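Kirola (Actinidia deliciosa, PDB 4IGV) is a kiwifruit allergen of the ripening-related (MLP) protein family and probably binds small hydrophobic ligands, as several Bet v 1-fold relatives do. Local coordinates at residues Val19-Glu22 / Ile23-Arg27; Val42-Glu46 / Gly47-Thr51; Glu139-Lys142 / Asp143-Tyr147; Asn131-Met134 / Asn135-Ile138. All blocks are in the same frame, centred on the assembly; numbering follows the deposited sequence. Where two conformers were deposited one is given.

How the contacts relate
Contact 1 comes first along the chain, followed by contact 2, contact 4 and contact 3. Contacts 3 and 4 adjoin in sequence on the long C-terminal helix 131-145, with centres about 13 Å apart. Contact 1 spans the end of helix 17-25 and the first residues after it, and packs against contact 3 through Phe20, Ile23 and Phe24. Contact 2 closes edge strand 39-46 and touches contact 1 at Gly50. Its centre is about 22 Å from that of contact 3 and 23 Å from that of contact 4. This is the Bet v 1 layout, in which the curved antiparallel sheet and long helix probably enclose a hydrophobic pocket, as in relatives.

Contact 1: Val19-Glu22 / Ile23-Arg27; sequences VFYE and IFRYR
Val19 O, Phe20 O and Tyr21 O accept from Ile23 N, Phe24 N and Arg25 N in regular helical i to i+4 bonds, and Glu22 O then takes two donors where the helix ends: Tyr26 N at 2.8 Å and, weakly, Arg27 N at 3.0 Å. Phe20 and Phe24 point the same way, side by side. Their planes are 19° apart, but the rings are slid so far that they barely overlap. Phe20 CE2 and Phe24 CE1 meet at 3.3 Å. Phe24 turns an edge to Phe20 O, and its ring also meets that of Trp116. Tyr21 CG stands opposite its backbone N, beside the carbonyl carbon (chi1 -167°), which brings one ring face to Arg25 CB. That CH-pi contact measures 4.2 Å from CB to the ring centroid. Tyr21 OH is hydrogen-bonded to Ser82 O, and Arg25 NE to Gly50 O. Tyr26 OH sits over the centre of the Arg25 guanidinium. Glu22 bends at chi2 (76°), which lays its OE2 3.8 Å from Arg27 CD. The charged ends stay apart, with Glu22 OE2 5.2 Å from Arg27 NE, while Arg27 NE is hydrogen-bonded to Tyr29 OH. Phe20, Tyr21 and Phe24 touch strand 96-107, and Phe20, Ile23 and Phe24 pack on Ile144 of helix 131-145. Glu22 and Arg27 touch without a salt bridge, and probably attract each other weakly.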
loop_
_atom_site.group_PDB
_atom_site.type_symbol
_atom_site.label_atom_id
_atom_site.label_comp_id
_atom_site.label_asym_id
_atom_site.label_seq_id
_atom_site.Cartn_x
_atom_site.Cartn_y
_atom_site.Cartn_z
ATOM N N VAL A 19 14.278 -5.596 -2.592
ATOM C CA VAL A 19 14.278 -4.445 -1.711
ATOM C C VAL A 19 12.865 -3.844 -1.571
ATOM O O VAL A 19 12.441 -3.503 -0.483
ATOM C CB VAL A 19 15.292 -3.418 -2.181
ATOM C CG1 VAL A 19 15.352 -2.303 -1.193
ATOM C CG2 VAL A 19 16.667 -4.073 -2.330
ATOM N N PHE A 20 12.083 -3.842 -2.634
ATOM C CA PHE A 20 10.746 -3.311 -2.559
ATOM C C PHE A 20 9.910 -4.126 -1.606
ATOM O O PHE A 20 9.180 -3.616 -0.769
ATOM C CB PHE A 20 10.145 -3.316 -3.969
ATOM C CG PHE A 20 9.031 -2.361 -4.129
ATOM C CD1 PHE A 20 9.252 -1.105 -4.634
ATOM C CD2 PHE A 20 7.730 -2.703 -3.714
ATOM C CE1 PHE A 20 8.208 -0.196 -4.810
ATOM C CE2 PHE A 20 6.665 -1.824 -3.861
ATOM C CZ PHE A 20 6.907 -0.531 -4.389
ATOM N N TYR A 21 10.015 -5.456 -1.722
ATOM C CA TYR A 21 9.290 -6.298 -0.783
ATOM C C TYR A 21 9.785 -6.170 0.649
ATOM O O TYR A 21 8.982 -6.178 1.575
ATOM C CB TYR A 21 9.285 -7.761 -1.233
ATOM C CG TYR A 21 8.284 -8.608 -0.446
ATOM C CD1 TYR A 21 6.928 -8.372 -0.497
ATOM C CD2 TYR A 21 8.709 -9.589 0.389
ATOM C CE1 TYR A 21 6.026 -9.147 0.250
ATOM C CE2 TYR A 21 7.888 -10.382 1.122
ATOM C CZ TYR A 21 6.536 -10.168 1.087
ATOM O OH TYR A 21 5.667 -10.965 1.821
ATOM N N GLU A 22 11.068 -6.048 0.837
ATOM C CA GLU A 22 11.650 -5.799 2.169
ATOM C C GLU A 22 10.965 -4.597 2.800
ATOM O O GLU A 22 10.620 -4.599 4.010
ATOM C CB GLU A 22 13.157 -5.501 2.022
ATOM C CG GLU A 22 13.881 -4.996 3.319
ATOM C CD GLU A 22 14.085 -6.151 4.204
ATOM O OE1 GLU A 22 13.712 -7.310 3.786
ATOM O OE2 GLU A 22 14.750 -5.896 5.262
ATOM N N ILE A 23 10.826 -3.533 2.024
ATOM C CA ILE A 23 10.193 -2.312 2.523
ATOM C C ILE A 23 8.759 -2.580 2.926
ATOM O O ILE A 23 8.313 -2.228 4.011
ATOM C CB ILE A 23 10.298 -1.142 1.519
ATOM C CG1 ILE A 23 11.768 -0.795 1.343
ATOM C CG2 ILE A 23 9.386 0.048 1.960
ATOM C CD1 ILE A 23 12.022 0.090 0.082
ATOM N N PHE A 24 7.966 -3.163 2.042
ATOM C CA PHE A 24 6.550 -3.352 2.320
ATOM C C PHE A 24 6.230 -4.375 3.379
ATOM O O PHE A 24 5.212 -4.264 4.058
ATOM C CB PHE A 24 5.777 -3.591 1.023
ATOM C CG PHE A 24 5.450 -2.271 0.340
ATOM C CD1 PHE A 24 6.320 -1.654 -0.470
ATOM C CD2 PHE A 24 4.318 -1.574 0.723
ATOM C CE1 PHE A 24 6.016 -0.416 -1.001
ATOM C CE2 PHE A 24 4.024 -0.327 0.163
ATOM C CZ PHE A 24 4.896 0.221 -0.696
ATOM N N ARG A 25 7.096 -5.366 3.535
ATOM C CA ARG A 25 6.922 -6.353 4.569
ATOM C C ARG A 25 7.564 -5.912 5.883
ATOM O O ARG A 25 6.847 -5.812 6.875
ATOM C CB ARG A 25 7.462 -7.731 4.162
ATOM C CG ARG A 25 7.228 -8.761 5.240
ATOM C CD ARG A 25 7.664 -10.163 4.902
ATOM N NE ARG A 25 7.444 -11.029 6.057
ATOM C CZ ARG A 25 7.883 -12.265 6.165
ATOM N NH1 ARG A 25 8.474 -12.838 5.151
ATOM N NH2 ARG A 25 7.608 -12.976 7.243
ATOM N N TYR A 26 8.874 -5.694 5.909
ATOM C CA TYR A 26 9.576 -5.522 7.149
ATOM C C TYR A 26 9.953 -4.097 7.534
ATOM O O TYR A 26 10.221 -3.843 8.726
ATOM C CB TYR A 26 10.854 -6.325 7.078
ATOM C CG TYR A 26 10.710 -7.799 7.288
ATOM C CD1 TYR A 26 11.054 -8.671 6.297
ATOM C CD2 TYR A 26 10.345 -8.289 8.517
ATOM C CE1 TYR A 26 10.984 -10.064 6.497
ATOM C CE2 TYR A 26 10.258 -9.666 8.729
ATOM C CZ TYR A 26 10.606 -10.502 7.692
ATOM O OH TYR A 26 10.574 -11.882 7.976
ATOM N N ARG A 27 10.030 -3.178 6.594
ATOM C CA ARG A 27 10.548 -1.838 6.919
ATOM C C ARG A 27 9.660 -0.755 6.318
ATOM O O ARG A 27 10.133 0.210 5.711
ATOM C CB ARG A 27 12.001 -1.691 6.472
ATOM C CG ARG A 27 12.959 -2.736 7.044
ATOM C CD ARG A 27 14.413 -2.459 6.878
ATOM N NE ARG A 27 14.805 -1.267 7.642
ATOM C CZ ARG A 27 15.852 -0.488 7.402
ATOM N NH1 ARG A 27 16.645 -0.791 6.412
ATOM N NH2 ARG A 27 16.101 0.593 8.156
#

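Contact 2: Val42-Glu46 / Gly47-Thr51; sequences VDLLE and GNWGT
The main apolar contact is Leu44 against Trp49. Leu44 CB lies over one face of the indole, 3.7 Å from the centroid of the six-membered ring and 17° off its normal. This is a CH-pi contact. CB comes within 3.5 Å of Trp49 CZ2, toward the rim of that face. Leu44 CG stands trans to the backbone N (chi1 -178°), so the side chain runs back along the indole and its CD2 reaches Trp49 NE1 at 3.8 Å. The same methyl is 3.6 Å from Gly47 O. Val42 works at the far end of the indole: its CG1 touches Trp49 CZ3 at 4.1 Å, and its carbonyl O lies in the ring plane at the edge. Among hydrogen bonds, a type II turn runs from Asn48 to Thr51, with Gly50 at a positive phi. Asn48 O accepts twice from Thr51, from N at 3.3 Å and from OG1 at 2.8 Å. The strand itself pairs with strand 55-62, Asp43 with Phe57, and a classic beta bulge sets Leu45 and Glu46 opposite the single residue Val55. The segment 47-51 probably corresponds to the glycine-rich loop of Bet v 1 proteins. It links edge strand 39-46 to strand 55-62. Tyr29 meets Trp49 edge-to-face, Val42 also packs on helix 30-34, and Gly50 O accepts a hydrogen bond from Arg25 NE, at the end of helix 17-25.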
loop_
_atom_site.group_PDB
_atom_site.type_symbol
_atom_site.label_atom_id
_atom_site.label_comp_id
_atom_site.label_asym_id
_atom_site.label_seq_id
_atom_site.Cartn_x
_atom_site.Cartn_y
_atom_site.Cartn_z
ATOM N N VAL A 42 4.420 6.224 9.486
ATOM C CA VAL A 42 4.026 4.820 9.526
ATOM C C VAL A 42 4.434 4.319 10.887
ATOM O O VAL A 42 5.642 4.138 11.178
ATOM C CB VAL A 42 4.788 4.064 8.482
ATOM C CG1 VAL A 42 4.371 2.627 8.496
ATOM C CG2 VAL A 42 4.557 4.639 7.046
ATOM N N ASP A 43 3.418 4.042 11.703
ATOM C CA ASP A 43 3.628 3.730 13.119
ATOM C C ASP A 43 3.063 2.379 13.468
ATOM O O ASP A 43 1.836 2.164 13.389
ATOM C CB ASP A 43 2.975 4.766 14.016
ATOM C CG ASP A 43 3.479 6.158 13.724
ATOM O OD1 ASP A 43 4.720 6.344 13.775
ATOM O OD2 ASP A 43 2.668 7.005 13.283
ATOM N N LEU A 44 3.933 1.456 13.859
ATOM C CA LEU A 44 3.494 0.163 14.322
ATOM C C LEU A 44 2.768 0.374 15.646
ATOM O O LEU A 44 3.271 1.030 16.546
ATOM C CB LEU A 44 4.726 -0.745 14.502
ATOM C CG LEU A 44 4.453 -2.184 14.952
ATOM C CD1 LEU A 44 3.737 -2.985 13.869
ATOM C CD2 LEU A 44 5.778 -2.803 15.238
ATOM N N LEU A 45 1.592 -0.222 15.758
ATOM C CA LEU A 45 0.801 -0.161 16.957
ATOM C C LEU A 45 0.766 -1.460 17.720
ATOM O O LEU A 45 0.734 -1.423 18.929
ATOM C CB LEU A 45 -0.619 0.235 16.590
ATOM C CG LEU A 45 -0.833 1.596 15.981
ATOM C CD1 LEU A 45 -2.350 1.855 15.827
ATOM C CD2 LEU A 45 -0.200 2.704 16.769
ATOM N N GLU A 46 0.747 -2.613 17.041
ATOM C CA GLU A 46 0.729 -3.923 17.674
ATOM C C GLU A 46 1.458 -4.925 16.817
ATOM O O GLU A 46 1.469 -4.807 15.577
ATOM C CB GLU A 46 -0.692 -4.401 17.917
ATOM C CG GLU A 46 -1.527 -3.519 18.716
ATOM C CD GLU A 46 -0.957 -3.267 20.146
ATOM O OE1 GLU A 46 -0.032 -3.944 20.754
ATOM O OE2 GLU A 46 -1.402 -2.216 20.707
ATOM N N GLY A 47 2.058 -5.910 17.475
ATOM C CA GLY A 47 2.741 -6.966 16.736
ATOM C C GLY A 47 4.171 -6.582 16.440
ATOM O O GLY A 47 4.779 -5.760 17.114
ATOM N N ASN A 48 4.687 -7.140 15.368
ATOM C CA ASN A 48 6.039 -6.887 14.913
ATOM C C ASN A 48 5.994 -6.599 13.449
ATOM O O ASN A 48 5.174 -7.192 12.735
ATOM C CB ASN A 48 6.880 -8.158 15.105
ATOM C CG ASN A 48 7.167 -8.475 16.584
ATOM O OD1 ASN A 48 7.527 -7.542 17.334
ATOM N ND2 ASN A 48 7.018 -9.747 17.014
ATOM N N TRP A 49 6.894 -5.758 12.986
ATOM C CA TRP A 49 6.987 -5.432 11.588
ATOM C C TRP A 49 7.135 -6.766 10.820
ATOM O O TRP A 49 7.942 -7.630 11.181
ATOM C CB TRP A 49 8.177 -4.554 11.277
ATOM C CG TRP A 49 8.263 -3.214 11.976
ATOM C CD1 TRP A 49 9.079 -2.909 12.986
ATOM C CD2 TRP A 49 7.521 -2.023 11.674
ATOM N NE1 TRP A 49 8.910 -1.602 13.352
ATOM C CE2 TRP A 49 7.979 -1.031 12.549
ATOM C CE3 TRP A 49 6.545 -1.694 10.731
ATOM C CZ2 TRP A 49 7.481 0.255 12.534
ATOM C CZ3 TRP A 49 6.059 -0.363 10.728
ATOM C CH2 TRP A 49 6.536 0.543 11.605
ATOM N N GLY A 50 6.415 -6.882 9.758
ATOM C CA GLY A 50 6.585 -8.015 8.846
ATOM C C GLY A 50 5.879 -9.304 9.230
ATOM O O GLY A 50 6.133 -10.341 8.629
ATOM N N THR A 51 4.958 -9.240 10.208
ATOM C CA THR A 51 4.203 -10.424 10.654
ATOM C C THR A 51 2.706 -10.257 10.407
ATOM O O THR A 51 2.158 -9.155 10.511
ATOM C CB THR A 51 4.425 -10.691 12.098
ATOM O OG1 THR A 51 3.868 -9.677 12.895
ATOM C CG2 THR A 51 5.925 -10.918 12.377
#

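Contact 3: Glu139-Lys142 / Asp143-Tyr147; sequences EITK and DIETY
The carboxylates of Glu139 and Asp143 stand almost at right angles, with planes 81° apart, and Glu139 OE2 is 3.4 Å from Asp143 OD2. Both are acceptors, so this is not a bond, and the distance is doubtful because Glu139 has two conformers. The third carboxylate, of Glu145, lies beside Lys142: its OE2 is 3.3 Å from Lys142 CA and 3.4 Å from Lys142 CG. Glu145 has its CG wedged between N and carbonyl carbon (chi1 77°), which swings the group back along the helix. Lys142 NZ stays 6.5 Å from Glu145 OE2. On the buried side Ile144 CD1 touches Ile140 CG2 at 3.8 Å. Asp143, Ile144 and Glu145 donate through N to Glu139, Ile140 and Thr141 O. Lys142 O closes this run, held by Thr146 OG1 at 2.7 Å and weakly by Thr146 N. The threonine hydroxyl thus serves the last turn where the backbone leaves the helix. The carboxylates have outside hydrogen-bond donors: Asn38 ND2 to Glu139 OE1, Ser35 OG to Asp143 OD2 and Leu14 N to Glu145 OE1. The first two would probably ease the closeness of Glu139 and Asp143 in this conformer.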
loop_
_atom_site.group_PDB
_atom_site.type_symbol
_atom_site.label_atom_id
_atom_site.label_comp_id
_atom_site.label_asym_id
_atom_site.label_seq_id
_atom_site.Cartn_x
_atom_site.Cartn_y
_atom_site.Cartn_z
ATOM N N GLU A 139 2.533 6.417 -7.284
ATOM C CA GLU A 139 3.487 7.524 -7.059
ATOM C C GLU A 139 4.486 7.109 -6.024
ATOM O O GLU A 139 5.698 7.249 -6.186
ATOM C CB GLU A 139 2.808 8.805 -6.537
ATOM C CG GLU A 139 3.829 9.966 -6.588
ATOM C CD GLU A 139 3.496 11.222 -5.812
ATOM O OE1 GLU A 139 2.297 11.543 -5.632
ATOM O OE2 GLU A 139 4.494 11.891 -5.409
ATOM N N ILE A 140 3.979 6.578 -4.918
ATOM C CA ILE A 140 4.846 6.056 -3.856
ATOM C C ILE A 140 5.855 5.063 -4.437
ATOM O O ILE A 140 7.042 5.126 -4.139
ATOM C CB ILE A 140 4.065 5.451 -2.693
ATOM C CG1 ILE A 140 3.378 6.575 -1.926
ATOM C CG2 ILE A 140 5.017 4.649 -1.795
ATOM C CD1 ILE A 140 2.334 6.024 -0.963
ATOM N N THR A 141 5.367 4.167 -5.302
ATOM C CA THR A 141 6.213 3.186 -5.932
ATOM C C THR A 141 7.336 3.863 -6.733
ATOM O O THR A 141 8.499 3.479 -6.644
ATOM C CB THR A 141 5.374 2.286 -6.871
ATOM O OG1 THR A 141 4.344 1.646 -6.095
ATOM C CG2 THR A 141 6.216 1.237 -7.578
ATOM N N LYS A 142 6.996 4.888 -7.490
ATOM C CA LYS A 142 7.987 5.615 -8.280
ATOM C C LYS A 142 8.981 6.380 -7.412
ATOM O O LYS A 142 10.183 6.437 -7.742
ATOM C CB LYS A 142 7.284 6.524 -9.287
ATOM C CG LYS A 142 6.559 5.751 -10.390
ATOM C CD LYS A 142 5.745 6.647 -11.266
ATOM C CE LYS A 142 4.931 5.857 -12.250
ATOM N NZ LYS A 142 4.117 6.793 -13.081
ATOM N N ASP A 143 8.486 6.900 -6.287
ATOM C CA ASP A 143 9.381 7.569 -5.331
ATOM C C ASP A 143 10.372 6.570 -4.746
ATOM O O ASP A 143 11.538 6.914 -4.618
ATOM C CB ASP A 143 8.589 8.251 -4.251
ATOM C CG ASP A 143 7.943 9.536 -4.708
ATOM O OD1 ASP A 143 8.306 10.086 -5.781
ATOM O OD2 ASP A 143 7.057 10.061 -4.005
ATOM N N ILE A 144 9.896 5.355 -4.428
ATOM C CA ILE A 144 10.813 4.359 -3.864
ATOM C C ILE A 144 11.843 3.966 -4.901
ATOM O O ILE A 144 13.043 3.889 -4.623
ATOM C CB ILE A 144 10.043 3.151 -3.342
ATOM C CG1 ILE A 144 9.191 3.512 -2.135
ATOM C CG2 ILE A 144 11.008 1.983 -3.082
ATOM C CD1 ILE A 144 8.111 2.443 -1.783
ATOM N N GLU A 145 11.391 3.672 -6.116
ATOM C CA GLU A 145 12.324 3.179 -7.143
ATOM C C GLU A 145 13.381 4.168 -7.532
ATOM O O GLU A 145 14.461 3.788 -7.960
ATOM C CB GLU A 145 11.537 2.623 -8.358
ATOM C CG GLU A 145 10.986 3.615 -9.237
ATOM C CD GLU A 145 10.150 3.025 -10.437
ATOM O OE1 GLU A 145 10.695 2.250 -11.175
ATOM O OE2 GLU A 145 8.919 3.303 -10.467
ATOM N N THR A 146 13.106 5.463 -7.364
ATOM C CA THR A 146 14.012 6.511 -7.776
ATOM C C THR A 146 14.725 7.142 -6.569
ATOM O O THR A 146 15.463 8.128 -6.767
ATOM C CB THR A 146 13.308 7.629 -8.563
ATOM O OG1 THR A 146 12.265 8.228 -7.790
ATOM C CG2 THR A 146 12.752 7.098 -9.870
ATOM N N TYR A 147 14.540 6.606 -5.365
ATOM C CA TYR A 147 15.119 7.207 -4.171
ATOM C C TYR A 147 16.642 7.140 -4.205
ATOM O O TYR A 147 17.205 6.091 -4.460
ATOM C CB TYR A 147 14.590 6.480 -2.935
ATOM C CG TYR A 147 15.092 7.075 -1.651
ATOM C CD1 TYR A 147 14.587 8.275 -1.181
ATOM C CD2 TYR A 147 15.971 6.379 -0.859
ATOM C CE1 TYR A 147 15.017 8.809 0.006
ATOM C CE2 TYR A 147 16.432 6.913 0.343
ATOM C CZ TYR A 147 15.955 8.126 0.770
ATOM O OH TYR A 147 16.383 8.657 1.968
#

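Contact 4: Asn131-Met134 / Asn135-Ile138; sequences NTLM and NFCI
Leu133 CD1 meets Phe136 CD2 at 4.0 Å. The two side chains cross at a slant rather than stacking. Leu133 O lies near the plane of that ring, at its edge. Phe136 CB is 3.3 Å from the same oxygen. With Phe136 CG opposite the backbone N (chi1 167°) the far end of the ring points off the helix, toward Tyr60, whose ring it meets with the planes well inclined. On another side of the helix, Met134 bends at chi2 and chi3, which brings its sulfur round toward Ile138, one turn on, though any contact there is loose and rests on one of two conformers. Four successive i to i+4 backbone bonds run through these residues, from Asn135 N to Asn131 O at 2.9 Å through to Ile138 N to Met134 O, also 2.9 Å. They form the first turns of helix 131-145, the long C-terminal helix of the Bet v 1 fold, which packs along the curved sheet. Met134 reaches strands 4-12 and 112-122 at Met7 and Phe118, and Cys137 rests on Trp116. Leu133 and Phe136 turn instead to Ile62 of strand 55-62. Asn135 folds its amide back over the start of the helix, with CG 3.3 Å from Asn131 O. Its ND2 is 3.4 Å from that oxygen, at an angle too poor for a hydrogen bond.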
loop_
_atom_site.group_PDB
_atom_site.type_symbol
_atom_site.label_atom_id
_atom_site.label_comp_id
_atom_site.label_asym_id
_atom_site.label_seq_id
_atom_site.Cartn_x
_atom_site.Cartn_y
_atom_site.Cartn_z
ATOM N N ASN A 131 -9.629 5.644 -7.748
ATOM C CA ASN A 131 -8.546 5.962 -8.678
ATOM C C ASN A 131 -7.477 6.858 -8.079
ATOM O O ASN A 131 -6.302 6.662 -8.329
ATOM C CB ASN A 131 -9.106 6.580 -9.978
ATOM C CG ASN A 131 -9.867 5.548 -10.792
ATOM O OD1 ASN A 131 -9.265 4.605 -11.323
ATOM N ND2 ASN A 131 -11.158 5.683 -10.851
ATOM N N THR A 132 -7.885 7.817 -7.268
ATOM C CA THR A 132 -6.939 8.738 -6.682
ATOM C C THR A 132 -6.003 7.985 -5.749
ATOM O O THR A 132 -4.812 8.243 -5.709
ATOM C CB THR A 132 -7.654 9.897 -5.925
ATOM O OG1 THR A 132 -8.439 10.663 -6.871
ATOM C CG2 THR A 132 -6.659 10.807 -5.267
ATOM N N LEU A 133 -6.522 7.001 -5.016
ATOM C CA LEU A 133 -5.671 6.216 -4.129
ATOM C C LEU A 133 -4.692 5.331 -4.925
ATOM O O LEU A 133 -3.538 5.150 -4.558
ATOM C CB LEU A 133 -6.551 5.351 -3.196
ATOM C CG LEU A 133 -5.795 4.633 -2.106
ATOM C CD1 LEU A 133 -5.179 5.618 -1.069
ATOM C CD2 LEU A 133 -6.640 3.571 -1.403
ATOM N N MET A 134 -5.178 4.768 -6.030
ATOM C CA MET A 134 -4.265 3.995 -6.881
ATOM C C MET A 134 -3.148 4.862 -7.444
ATOM O O MET A 134 -1.988 4.452 -7.425
ATOM C CB MET A 134 -5.024 3.271 -8.005
ATOM C CG MET A 134 -4.119 2.422 -8.859
ATOM S SD MET A 134 -3.315 1.045 -7.957
ATOM C CE MET A 134 -4.667 -0.101 -7.880
ATOM N N ASN A 135 -3.473 6.062 -7.895
ATOM C CA ASN A 135 -2.447 6.984 -8.388
ATOM C C ASN A 135 -1.438 7.268 -7.304
ATOM O O ASN A 135 -0.241 7.298 -7.553
ATOM C CB ASN A 135 -3.083 8.299 -8.857
ATOM C CG ASN A 135 -3.974 8.140 -10.099
ATOM O OD1 ASN A 135 -3.789 7.213 -10.893
ATOM N ND2 ASN A 135 -4.930 9.085 -10.281
ATOM N N PHE A 136 -1.909 7.425 -6.074
ATOM C CA PHE A 136 -1.059 7.671 -4.913
ATOM C C PHE A 136 -0.069 6.535 -4.684
ATOM O O PHE A 136 1.103 6.719 -4.433
ATOM C CB PHE A 136 -1.997 8.004 -3.738
ATOM C CG PHE A 136 -1.406 8.016 -2.348
ATOM C CD1 PHE A 136 -0.999 9.195 -1.741
ATOM C CD2 PHE A 136 -1.369 6.854 -1.639
ATOM C CE1 PHE A 136 -0.534 9.164 -0.419
ATOM C CE2 PHE A 136 -0.892 6.826 -0.346
ATOM C CZ PHE A 136 -0.461 8.011 0.231
ATOM N N CYS A 137 -0.588 5.305 -4.714
ATOM C CA CYS A 137 0.231 4.122 -4.535
ATOM C C CYS A 137 1.277 3.974 -5.626
ATOM O O CYS A 137 2.421 3.598 -5.345
ATOM C CB CYS A 137 -0.639 2.878 -4.473
ATOM S SG CYS A 137 -1.656 2.738 -2.952
ATOM N N ILE A 138 0.898 4.251 -6.860
ATOM C CA ILE A 138 1.850 4.176 -7.957
ATOM C C ILE A 138 2.934 5.247 -7.790
ATOM O O ILE A 138 4.103 5.010 -8.070
ATOM C CB ILE A 138 1.150 4.262 -9.305
ATOM C CG1 ILE A 138 0.234 3.024 -9.489
ATOM C CG2 ILE A 138 2.171 4.335 -10.445
ATOM C CD1 ILE A 138 0.957 1.720 -9.524
#